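Local coordinates for protein AlkD2 (Streptococcus mutans, PDB 6M9M) that is of unknown function but binds inosine 5'-monophosphate and belongs to the HEAT-like repeat family related to DNA glycosylases, at residues F20-R26 and M56-F60; Y52-M56 and D82-V87. All coordinates share one frame. Numbering follows the deposited sequence.

Contact 1 of 2, residues F20-R26 and M56-F60; sequences FKEEEQR and MYAVF
Helix-on-helix packing, the building principle of HEAT-like repeats, appears here between the first turns of helix 21-32 and the middle of helix 52-65. Residues 21-26 and 56-60 are helical; their axes approach to 8.4 Å and cross at -45°, with CA atoms nearest at Glu23 and Tyr57 (4.9 Å) and at Glu24 and Phe60 (6.1 Å). Phe20, the N-cap residue (phi/psi -143/-4), has a p chi1 that turns its side chain inward: its CB lies 3.7 Å from Met56 CE and its CD1 3.8 Å from Phe60 CZ. One turn on, Glu23 (chi1 m) faces the partner helix; its OE2 is 3.8 Å from Met56 CE, while its backbone O meets the edge of the Tyr57 ring (chi1 t) at CD2, 3.8 Å away. Glu24 (chi1 t) sets its CB over the face of the Phe60 ring (chi1 m), 3.7 Å from the centroid, a CH-pi contact. Arg26 closes the row, its CG 3.9 Å from Tyr57 CE2. The polar ends look elsewhere, Arg26 to Asp12 in a salt bridge and the Tyr57 hydroxyl to Asp30. Van der Waals contact thus joins the helices: Glu24 and Arg26 bring aliphatic carbons, Glu23 also its carboxylate and backbone oxygens.

Contact 2 of 2, residues Y52-M56 and D82-V87; sequences YQVRM and DNNWRV. With IMP (inosinic acid), chain B.
Arg55 and Tyr52, one turn apart at the start of helix 52-65, give up the most surface to residues 82-87, which form a short turn, framed by the extended Asp82 (phi/psi -61/134) and Asn84 (-107/124), and the first turn of helix 85-102. The CA atoms come nearest at Met56 and Val87, 5.2 Å apart. Arg55 (chi1 m, chi2 t, chi3 m) presents its guanidinium to the carboxylate of Asp82 in a two-pronged salt bridge, NE to OD2 at 2.9 Å and NH2 to OD1 at 3.0 Å. NH2 also donates to a water, at 2.8 Å, that in turn donates to Asn83 OD1, at 2.6 Å. The same Asp82 OD1 accepts from Asn84 N at 3.0 Å, an Asx turn, so one carboxylate both orders the turn and anchors helix 52-65. Asn84 then N-caps helix 85-102, its OD1 taking Val87 N at 3.0 Å and, weakly, Arg86 N at 2.8 Å. Helices 52-65 and 85-102, next but one in this HEAT-like array, are joined here at their N-terminal ends. Asn84 ND2 lies over one face of the Tyr52 ring (chi1 p), 3.2 Å from Tyr52 CG, and Tyr52 OH reaches within 3.4 Å of Arg86 CD. Val87 packs against helix 52-65, its CG2 4.0 Å from Met56 CG and 4.2 Å from Tyr52 CB. Arg86, extended through chi2 and chi3, grips the IMP phosphate, NH1 to O3P at 2.7 Å and NH2 to O2P at 3.0 Å, while Trp85 places a ring face against the base, its NE1 3.3 Å from IMP N1.

Helix 52-65 is the common partner: contact 1 sets it against residues 20-26 and contact 2 against residues 82-87, with centres 10 Å apart. Met56 belongs to both: its methyl end meets Phe20 in one, and in the other its SD lies 4.0 Å from Arg86 CB. The two also touch directly, Glu23 OE2 lying 3.3 Å from Gln53 CB and Val59 CG2 4.0 Å from Val87 CG1. The nucleotide pocket lies beside both. Contact 2 supplies Trp85 and Arg86, whereas His18 and Gly19, which also hydrogen-bond IMP, immediately precede Phe20, whose side chain comes within about 6 Å of the ligand at the nearest atoms.

Contact 1 of 2, residues F20-R26 and M56-F60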
loop_
_atom_site.group_PDB
_atom_site.type_symbol
_atom_site.label_atom_id
_atom_site.label_comp_id
_atom_site.label_asym_id
_atom_site.label_seq_id
_atom_site.Cartn_x
_atom_site.Cartn_y
_atom_site.Cartn_z
ATOM N N PHE A 20 14.791 -1.433 0.481
ATOM C CA PHE A 20 14.008 -2.414 -0.255
ATOM C C PHE A 20 14.409 -2.508 -1.722
ATOM O O PHE A 20 13.861 -3.345 -2.434
ATOM C CB PHE A 20 12.499 -2.081 -0.168
ATOM C CG PHE A 20 12.165 -0.712 -0.693
ATOM C CD1 PHE A 20 11.932 -0.509 -2.042
ATOM C CD2 PHE A 20 12.105 0.378 0.155
ATOM C CE1 PHE A 20 11.647 0.748 -2.527
ATOM C CE2 PHE A 20 11.824 1.638 -0.324
ATOM C CZ PHE A 20 11.593 1.828 -1.663
ATOM N N LYS A 21 15.330 -1.682 -2.201
ATOM C CA LYS A 21 15.570 -1.643 -3.640
ATOM C C LYS A 21 16.218 -2.917 -4.171
ATOM O O LYS A 21 15.963 -3.290 -5.319
ATOM C CB LYS A 21 16.380 -0.401 -4.002
ATOM C CG LYS A 21 15.538 0.864 -3.963
ATOM C CD LYS A 21 16.381 2.122 -3.989
ATOM C CE LYS A 21 15.503 3.359 -3.842
ATOM N NZ LYS A 21 14.674 3.329 -2.593
ATOM N N GLU A 22 17.034 -3.612 -3.373
ATOM C CA GLU A 22 17.653 -4.833 -3.883
ATOM C C GLU A 22 16.606 -5.911 -4.140
ATOM O O GLU A 22 16.621 -6.574 -5.186
ATOM C CB GLU A 22 18.709 -5.350 -2.910
ATOM C CG GLU A 22 19.851 -4.400 -2.662
ATOM C CD GLU A 22 20.949 -5.030 -1.832
ATOM O OE1 GLU A 22 21.201 -6.242 -2.012
ATOM O OE2 GLU A 22 21.544 -4.320 -1.000
ATOM N N GLU A 23 15.673 -6.088 -3.208
ATOM C CA GLU A 23 14.616 -7.071 -3.396
ATOM C C GLU A 23 13.712 -6.681 -4.560
ATOM O O GLU A 23 13.330 -7.535 -5.370
ATOM C CB GLU A 23 13.810 -7.219 -2.107
ATOM C CG GLU A 23 14.604 -7.789 -0.933
ATOM C CD GLU A 23 15.156 -6.736 0.026
ATOM O OE1 GLU A 23 15.319 -5.575 -0.387
ATOM O OE2 GLU A 23 15.430 -7.083 1.199
ATOM N N GLU A 24 13.370 -5.399 -4.657
ATOM C CA GLU A 24 12.533 -4.913 -5.742
ATOM C C GLU A 24 13.173 -5.175 -7.095
ATOM O O GLU A 24 12.516 -5.665 -8.018
ATOM C CB GLU A 24 12.297 -3.413 -5.549
ATOM C CG GLU A 24 11.341 -2.825 -6.562
ATOM C CD GLU A 24 11.191 -1.328 -6.425
ATOM O OE1 GLU A 24 12.153 -0.673 -5.953
ATOM O OE2 GLU A 24 10.122 -0.808 -6.809
ATOM N N GLN A 25 14.453 -4.831 -7.249
ATOM C CA GLN A 25 15.087 -4.998 -8.552
ATOM C C GLN A 25 15.192 -6.469 -8.939
ATOM O O GLN A 25 14.992 -6.820 -10.106
ATOM C CB GLN A 25 16.453 -4.318 -8.579
ATOM C CG GLN A 25 17.117 -4.364 -9.950
ATOM C CD GLN A 25 16.229 -3.807 -11.060
ATOM O OE1 GLN A 25 15.852 -2.633 -11.043
ATOM N NE2 GLN A 25 15.879 -4.658 -12.023
ATOM N N ARG A 26 15.486 -7.349 -7.980
ATOM C CA ARG A 26 15.529 -8.774 -8.302
ATOM C C ARG A 26 14.154 -9.274 -8.734
ATOM O O ARG A 26 14.037 -10.020 -9.711
ATOM C CB ARG A 26 16.030 -9.558 -7.091
ATOM C CG ARG A 26 16.452 -10.983 -7.406
ATOM C CD ARG A 26 17.831 -11.054 -8.097
ATOM N NE ARG A 26 18.330 -12.421 -8.044
ATOM C CZ ARG A 26 19.084 -12.917 -7.068
ATOM N NH1 ARG A 26 19.475 -12.150 -6.059
ATOM N NH2 ARG A 26 19.466 -14.185 -7.121
ATOM N N MET A 56 9.635 -10.055 1.227
ATOM C CA MET A 56 9.554 -8.765 0.540
ATOM C C MET A 56 9.654 -8.942 -0.969
ATOM O O MET A 56 8.835 -8.410 -1.723
ATOM C CB MET A 56 10.652 -7.830 1.042
ATOM C CG MET A 56 10.474 -7.309 2.463
ATOM S SD MET A 56 11.920 -6.452 3.124
ATOM C CE MET A 56 12.178 -5.205 1.878
ATOM N N TYR A 57 10.668 -9.683 -1.419
ATOM C CA TYR A 57 10.814 -10.036 -2.834
ATOM C C TYR A 57 9.526 -10.643 -3.384
ATOM O O TYR A 57 9.049 -10.265 -4.460
ATOM C CB TYR A 57 12.009 -10.990 -2.958
ATOM C CG TYR A 57 12.084 -11.780 -4.235
ATOM C CD1 TYR A 57 11.456 -13.003 -4.337
ATOM C CD2 TYR A 57 12.776 -11.303 -5.344
ATOM C CE1 TYR A 57 11.517 -13.750 -5.490
ATOM C CE2 TYR A 57 12.846 -12.051 -6.513
ATOM C CZ TYR A 57 12.198 -13.270 -6.581
ATOM O OH TYR A 57 12.232 -14.051 -7.710
ATOM N N ALA A 58 8.947 -11.593 -2.645
ATOM C CA ALA A 58 7.737 -12.268 -3.098
ATOM C C ALA A 58 6.574 -11.301 -3.250
ATOM O O ALA A 58 5.764 -11.440 -4.177
ATOM C CB ALA A 58 7.360 -13.371 -2.111
ATOM N N VAL A 59 6.446 -10.349 -2.323
ATOM C CA VAL A 59 5.348 -9.387 -2.387
ATOM C C VAL A 59 5.533 -8.422 -3.551
ATOM O O VAL A 59 4.552 -8.030 -4.195
ATOM C CB VAL A 59 5.133 -8.703 -1.028
ATOM C CG1 VAL A 59 4.028 -7.673 -1.106
ATOM C CG2 VAL A 59 4.805 -9.760 0.037
ATOM N N PHE A 60 6.775 -8.033 -3.863
ATOM C CA PHE A 60 6.986 -7.288 -5.102
ATOM C C PHE A 60 6.506 -8.105 -6.305
ATOM O O PHE A 60 5.862 -7.570 -7.216
ATOM C CB PHE A 60 8.453 -6.859 -5.282
ATOM C CG PHE A 60 8.862 -5.666 -4.446
ATOM C CD1 PHE A 60 8.268 -4.431 -4.646
ATOM C CD2 PHE A 60 9.862 -5.769 -3.492
ATOM C CE1 PHE A 60 8.649 -3.327 -3.885
ATOM C CE2 PHE A 60 10.248 -4.667 -2.740
ATOM C CZ PHE A 60 9.643 -3.445 -2.942
#

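Contact 2 of 2, residues Y52-M56 and D82-V87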
loop_
_atom_site.group_PDB
_atom_site.type_symbol
_atom_site.label_atom_id
_atom_site.label_comp_id
_atom_site.label_asym_id
_atom_site.label_seq_id
_atom_site.Cartn_x
_atom_site.Cartn_y
_atom_site.Cartn_z
ATOM N N TYR A 52 12.452 -12.665 6.106
ATOM C CA TYR A 52 11.453 -11.652 5.744
ATOM C C TYR A 52 11.846 -10.900 4.471
ATOM O O TYR A 52 10.977 -10.464 3.713
ATOM C CB TYR A 52 11.158 -10.705 6.906
ATOM C CG TYR A 52 12.178 -9.603 7.145
ATOM C CD1 TYR A 52 12.187 -8.459 6.367
ATOM C CD2 TYR A 52 13.129 -9.706 8.159
ATOM C CE1 TYR A 52 13.118 -7.457 6.572
ATOM C CE2 TYR A 52 14.046 -8.707 8.378
ATOM C CZ TYR A 52 14.044 -7.580 7.591
ATOM O OH TYR A 52 14.967 -6.585 7.811
ATOM N N GLN A 53 13.147 -10.761 4.201
ATOM C CA GLN A 53 13.577 -10.093 2.983
ATOM C C GLN A 53 13.171 -10.869 1.733
ATOM O O GLN A 53 12.895 -10.263 0.694
ATOM C CB GLN A 53 15.091 -9.868 3.013
ATOM C CG GLN A 53 15.600 -8.982 4.153
ATOM C CD GLN A 53 16.024 -9.762 5.384
ATOM O OE1 GLN A 53 15.523 -10.856 5.639
ATOM N NE2 GLN A 53 16.938 -9.189 6.169
ATOM N N VAL A 54 13.127 -12.203 1.810
ATOM C CA VAL A 54 12.632 -13.006 0.694
ATOM C C VAL A 54 11.119 -12.860 0.557
ATOM O O VAL A 54 10.589 -12.823 -0.558
ATOM C CB VAL A 54 13.093 -14.466 0.844
ATOM C CG1 VAL A 54 12.489 -15.354 -0.231
ATOM C CG2 VAL A 54 14.609 -14.541 0.771
ATOM N N ARG A 55 10.404 -12.715 1.680
ATOM C CA ARG A 55 8.985 -12.399 1.582
ATOM C C ARG A 55 8.760 -11.029 0.950
ATOM O O ARG A 55 7.799 -10.850 0.199
ATOM C CB ARG A 55 8.305 -12.496 2.946
ATOM C CG ARG A 55 8.419 -13.868 3.586
ATOM C CD ARG A 55 7.314 -14.132 4.571
ATOM N NE ARG A 55 7.224 -13.160 5.660
ATOM C CZ ARG A 55 7.981 -13.189 6.751
ATOM N NH1 ARG A 55 8.923 -14.116 6.894
ATOM N NH2 ARG A 55 7.804 -12.287 7.703
ATOM N N MET A 56 9.635 -10.055 1.227
ATOM C CA MET A 56 9.554 -8.765 0.540
ATOM C C MET A 56 9.654 -8.942 -0.969
ATOM O O MET A 56 8.835 -8.410 -1.723
ATOM C CB MET A 56 10.652 -7.830 1.042
ATOM C CG MET A 56 10.474 -7.309 2.463
ATOM S SD MET A 56 11.920 -6.452 3.124
ATOM C CE MET A 56 12.178 -5.205 1.878
ATOM N N ASP A 82 1.027 -10.452 7.636
ATOM C CA ASP A 82 2.448 -10.595 7.927
ATOM C C ASP A 82 2.822 -9.811 9.176
ATOM O O ASP A 82 2.437 -8.647 9.326
ATOM C CB ASP A 82 3.258 -10.111 6.718
ATOM C CG ASP A 82 4.627 -10.742 6.653
ATOM O OD1 ASP A 82 5.469 -10.415 7.517
ATOM O OD2 ASP A 82 4.847 -11.578 5.751
ATOM N N ASN A 83 3.581 -10.450 10.069
ATOM C CA ASN A 83 3.991 -9.803 11.313
ATOM C C ASN A 83 5.232 -8.938 11.171
ATOM O O ASN A 83 5.685 -8.376 12.169
ATOM C CB ASN A 83 4.155 -10.823 12.449
ATOM C CG ASN A 83 5.327 -11.749 12.265
ATOM O OD1 ASN A 83 6.216 -11.486 11.464
ATOM N ND2 ASN A 83 5.365 -12.819 13.056
ATOM N N ASN A 84 5.755 -8.765 9.972
ATOM C CA ASN A 84 6.953 -7.969 9.758
ATOM C C ASN A 84 6.582 -6.644 9.096
ATOM O O ASN A 84 5.998 -6.626 8.012
ATOM C CB ASN A 84 7.959 -8.748 8.916
ATOM C CG ASN A 84 9.213 -7.971 8.664
ATOM O OD1 ASN A 84 9.243 -7.084 7.812
ATOM N ND2 ASN A 84 10.265 -8.291 9.416
ATOM N N TRP A 85 6.971 -5.534 9.729
ATOM C CA TRP A 85 6.540 -4.230 9.248
ATOM C C TRP A 85 7.180 -3.872 7.918
ATOM O O TRP A 85 6.595 -3.094 7.156
ATOM C CB TRP A 85 6.772 -3.151 10.313
ATOM C CG TRP A 85 8.200 -2.800 10.593
ATOM C CD1 TRP A 85 8.984 -3.280 11.602
ATOM C CD2 TRP A 85 9.016 -1.869 9.861
ATOM N NE1 TRP A 85 10.229 -2.711 11.542
ATOM C CE2 TRP A 85 10.279 -1.844 10.485
ATOM C CE3 TRP A 85 8.798 -1.051 8.744
ATOM C CZ2 TRP A 85 11.321 -1.036 10.032
ATOM C CZ3 TRP A 85 9.840 -0.259 8.291
ATOM C CH2 TRP A 85 11.083 -0.259 8.932
ATOM N N ARG A 86 8.376 -4.394 7.619
ATOM C CA ARG A 86 8.998 -4.112 6.321
ATOM C C ARG A 86 8.243 -4.809 5.197
ATOM O O ARG A 86 8.101 -4.257 4.104
ATOM C CB ARG A 86 10.473 -4.491 6.346
ATOM C CG ARG A 86 11.271 -3.574 7.259
ATOM C CD ARG A 86 12.732 -4.009 7.386
ATOM N NE ARG A 86 13.502 -3.108 8.252
ATOM C CZ ARG A 86 13.988 -1.932 7.877
ATOM N NH1 ARG A 86 13.836 -1.502 6.636
ATOM N NH2 ARG A 86 14.639 -1.183 8.748
ATOM N N VAL A 87 7.746 -6.024 5.446
ATOM C CA VAL A 87 6.878 -6.682 4.470
ATOM C C VAL A 87 5.599 -5.875 4.276
ATOM O O VAL A 87 5.115 -5.721 3.150
ATOM C CB VAL A 87 6.583 -8.140 4.873
ATOM C CG1 VAL A 87 5.625 -8.776 3.879
ATOM C CG2 VAL A 87 7.872 -8.962 4.977
HETATM P P IMP B . 15.078 2.075 6.576
HETATM O O1P IMP B . 16.209 2.886 5.981
HETATM O O2P IMP B . 15.484 1.520 7.918
HETATM O O3P IMP B . 14.734 0.868 5.590
HETATM O "O5'" IMP B . 13.845 3.054 6.751
HETATM C "C5'" IMP B . 12.594 2.587 7.234
HETATM C "C4'" IMP B . 12.026 3.577 8.213
HETATM O "O4'" IMP B . 10.787 3.299 8.516
HETATM C "C3'" IMP B . 12.875 3.515 9.624
HETATM O "O3'" IMP B . 13.063 4.892 10.165
HETATM C "C2'" IMP B . 12.171 2.843 10.414
HETATM O "O2'" IMP B . 12.514 3.218 11.830
HETATM C "C1'" IMP B . 10.699 3.290 10.047
HETATM N N9 IMP B . 9.676 2.550 10.416
HETATM C C8 IMP B . 8.392 2.488 9.982
HETATM N N7 IMP B . 7.737 1.579 10.741
HETATM C C5 IMP B . 8.606 1.084 11.660
HETATM C C6 IMP B . 8.419 0.126 12.666
HETATM O O6 IMP B . 7.103 -0.477 12.801
HETATM N N1 IMP B . 9.428 -0.211 13.460
HETATM C C2 IMP B . 10.651 0.386 13.287
HETATM N N3 IMP B . 10.830 1.328 12.299
HETATM C C4 IMP B . 9.814 1.686 11.478
HETATM O O HOH W 1 8.554 -12.177 10.434
#